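Local coordinates for protein glucose-1-phosphate uridylyltransferase (Sphingomonas elodea, PDB 2UX8) that probably catalyses the transfer of a uridylyl group from UTP to alpha-D-glucose 1-phosphate, giving UDP-glucose and diphosphate, at residues F19-L24 and M63-G68. Residues are numbered along the deposited sequence; the frame is centred on the assembly and turned at random.
Sequences FPVAGL and MIFVTG
Phe19 lies against Phe65 and Met63 where two parallel strands run side by side. With CG anti to its own carbonyl carbon (chi1 -55°), the Phe19 side chain runs toward Met63. Its CB meets CD1 of Phe65. CG and CD1 of Phe19 both meet CE1 of Phe65, which sits over one face of the Phe19 ring, offset toward its rim and 3.7 Å from Phe19 CD1. The two ring planes stand at 57°. Further out, CE1 of Phe19 touches CB and SD of Met63. At the tip, Phe19 CZ lies 3.5 Å from Met63 CE. The bent methionine chain brings SD to the ring edge, a Met-aromatic contact. An alanine in place of Phe19 would probably open a gap beside Met63 and leave the Phe65 ring without its packing partner on this strand.

Three backbone hydrogen bonds join the strands in a parallel ladder: Phe19 N to Ile64 O (3.0 Å), Val66 N to Phe19 O and Val21 N to Val66 O. Beyond them Ala22 CB packs on the backbone of Thr67 and Gly68.

The pair belongs to the parallel part of the central sheet of this GT-A-type nucleotidyltransferase domain. Strand 62-67 also pairs with strand 108-112, and strand 16-21 with strand 135-138. Helix 47-57, in the crossover between the two strands, covers Phe19, Val21 and Met63, while helix 72-77 packs on Val21 and Phe65.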
ATOM      1  N   PHE C  19      18.154  10.946  -3.407  1.00 34.80           N
ATOM      2  CA  PHE C  19      17.641  11.099  -2.045  1.00 34.80           C
ATOM      3  C   PHE C  19      17.553   9.774  -1.319  1.00 35.67           C
ATOM      4  O   PHE C  19      16.690   8.960  -1.623  1.00 36.22           O
ATOM      5  CB  PHE C  19      16.246  11.717  -2.061  1.00 30.32           C
ATOM      6  CG  PHE C  19      16.158  13.030  -2.787  1.00 29.10           C
ATOM      7  CD1 PHE C  19      16.244  13.089  -4.175  1.00 30.86           C
ATOM      8  CD2 PHE C  19      15.961  14.207  -2.084  1.00 28.52           C
ATOM      9  CE1 PHE C  19      16.125  14.304  -4.844  1.00 30.82           C
ATOM     10  CE2 PHE C  19      15.843  15.428  -2.744  1.00 28.31           C
ATOM     11  CZ  PHE C  19      15.923  15.478  -4.124  1.00 29.16           C
ATOM     12  N   PRO C  20      18.449   9.533  -0.351  1.00 35.33           N
ATOM     13  CA  PRO C  20      18.410   8.264   0.394  1.00 35.46           C
ATOM     14  C   PRO C  20      17.225   8.330   1.349  1.00 35.55           C
ATOM     15  O   PRO C  20      17.273   9.047   2.335  1.00 35.19           O
ATOM     16  CB  PRO C  20      19.748   8.251   1.151  1.00 31.33           C
ATOM     17  CG  PRO C  20      20.632   9.180   0.344  1.00 31.42           C
ATOM     18  CD  PRO C  20      19.668  10.295  -0.030  1.00 30.84           C
ATOM     19  N   VAL C  21      16.161   7.598   1.053  1.00 39.75           N
ATOM     20  CA  VAL C  21      14.973   7.612   1.902  1.00 41.01           C
ATOM     21  C   VAL C  21      14.532   6.209   2.309  1.00 43.36           C
ATOM     22  O   VAL C  21      13.347   5.904   2.293  1.00 43.95           O
ATOM     23  CB  VAL C  21      13.775   8.295   1.176  1.00 23.16           C
ATOM     24  CG1 VAL C  21      14.037   9.785   1.008  1.00 21.58           C
ATOM     25  CG2 VAL C  21      13.542   7.639  -0.181  1.00 20.49           C
ATOM     26  N   ALA C  22      15.469   5.350   2.682  1.00 39.28           N
ATOM     27  CA  ALA C  22      15.103   3.993   3.051  1.00 41.04           C
ATOM     28  C   ALA C  22      15.430   3.633   4.493  1.00 42.78           C
ATOM     29  O   ALA C  22      15.541   2.460   4.832  1.00 43.35           O
ATOM     30  CB  ALA C  22      15.770   3.016   2.108  1.00 33.70           C
ATOM     31  N   GLY C  23      15.571   4.639   5.344  1.00 55.61           N
ATOM     32  CA  GLY C  23      15.891   4.366   6.732  1.00 58.30           C
ATOM     33  C   GLY C  23      14.668   3.996   7.540  1.00 60.48           C
ATOM     34  O   GLY C  23      13.553   4.345   7.153  1.00 61.21           O
ATOM     35  N   LEU C  24      14.867   3.289   8.654  1.00 67.41           N
ATOM     36  CA  LEU C  24      13.755   2.894   9.524  1.00 67.91           C
ATOM     37  C   LEU C  24      13.558   3.886  10.670  1.00 67.97           C
ATOM     38  O   LEU C  24      12.793   3.633  11.602  1.00 67.91           O
ATOM     39  CB  LEU C  24      13.980   1.499  10.110  1.00 72.44           C
ATOM     40  CG  LEU C  24      14.155   0.344   9.126  1.00 73.81           C
ATOM     41  CD1 LEU C  24      13.739  -0.947   9.817  1.00 74.39           C
ATOM     42  CD2 LEU C  24      13.304   0.569   7.883  1.00 74.95           C
ATOM     43  N   MET C  63      14.787  13.900  -9.849  1.00 33.04           N
ATOM     44  CA  MET C  63      14.913  13.408  -8.483  1.00 31.82           C
ATOM     45  C   MET C  63      14.873  11.889  -8.522  1.00 31.35           C
ATOM     46  O   MET C  63      13.981  11.302  -9.140  1.00 31.21           O
ATOM     47  CB  MET C  63      13.747  13.881  -7.629  1.00 40.10           C
ATOM     48  CG  MET C  63      13.374  15.299  -7.867  1.00 39.72           C
ATOM     49  SD  MET C  63      14.775  16.352  -7.566  1.00 38.30           S
ATOM     50  CE  MET C  63      14.097  17.412  -6.424  1.00 38.73           C
ATOM     51  N   ILE C  64      15.840  11.237  -7.894  1.00 32.13           N
ATOM     52  CA  ILE C  64      15.804   9.788  -7.873  1.00 31.29           C
ATOM     53  C   ILE C  64      15.843   9.348  -6.419  1.00 30.31           C
ATOM     54  O   ILE C  64      16.815   9.560  -5.703  1.00 30.36           O
ATOM     55  CB  ILE C  64      16.924   9.148  -8.774  1.00 49.04           C
ATOM     56  CG1 ILE C  64      17.839   8.257  -7.957  1.00 50.47           C
ATOM     57  CG2 ILE C  64      17.694  10.215  -9.529  1.00 49.49           C
ATOM     58  CD1 ILE C  64      17.461   6.805  -8.032  1.00 52.87           C
ATOM     59  N   PHE C  65      14.714   8.795  -5.983  1.00 35.37           N
ATOM     60  CA  PHE C  65      14.523   8.310  -4.614  1.00 34.82           C
ATOM     61  C   PHE C  65      14.928   6.855  -4.490  1.00 34.93           C
ATOM     62  O   PHE C  65      14.457   6.015  -5.252  1.00 34.39           O
ATOM     63  CB  PHE C  65      13.043   8.377  -4.193  1.00 30.46           C
ATOM     64  CG  PHE C  65      12.514   9.760  -3.942  1.00 30.89           C
ATOM     65  CD1 PHE C  65      13.182  10.891  -4.400  1.00 30.38           C
ATOM     66  CD2 PHE C  65      11.301   9.928  -3.281  1.00 30.52           C
ATOM     67  CE1 PHE C  65      12.644  12.162  -4.206  1.00 25.71           C
ATOM     68  CE2 PHE C  65      10.760  11.208  -3.089  1.00 27.57           C
ATOM     69  CZ  PHE C  65      11.435  12.316  -3.554  1.00 26.32           C
ATOM     70  N   VAL C  66      15.802   6.549  -3.539  1.00 26.69           N
ATOM     71  CA  VAL C  66      16.171   5.161  -3.304  1.00 27.68           C
ATOM     72  C   VAL C  66      15.451   4.835  -1.989  1.00 28.92           C
ATOM     73  O   VAL C  66      15.875   5.248  -0.909  1.00 29.20           O
ATOM     74  CB  VAL C  66      17.725   4.978  -3.253  1.00 25.65           C
ATOM     75  CG1 VAL C  66      18.387   6.295  -3.160  1.00 26.40           C
ATOM     76  CG2 VAL C  66      18.133   4.068  -2.116  1.00 24.30           C
ATOM     77  N   THR C  67      14.326   4.127  -2.122  1.00 34.77           N
ATOM     78  CA  THR C  67      13.449   3.777  -1.001  1.00 36.52           C
ATOM     79  C   THR C  67      13.555   2.423  -0.341  1.00 37.21           C
ATOM     80  O   THR C  67      14.319   1.545  -0.740  1.00 36.80           O
ATOM     81  CB  THR C  67      11.976   3.900  -1.388  1.00 46.51           C
ATOM     82  OG1 THR C  67      11.824   3.537  -2.762  1.00 49.54           O
ATOM     83  CG2 THR C  67      11.465   5.295  -1.153  1.00 48.04           C
ATOM     84  N   GLY C  68      12.723   2.280   0.683  1.00 48.61           N
ATOM     85  CA  GLY C  68      12.645   1.059   1.449  1.00 49.14           C
ATOM     86  C   GLY C  68      11.296   0.392   1.271  1.00 50.36           C
ATOM     87  O   GLY C  68      10.536   0.700   0.343  1.00 49.88           O
TER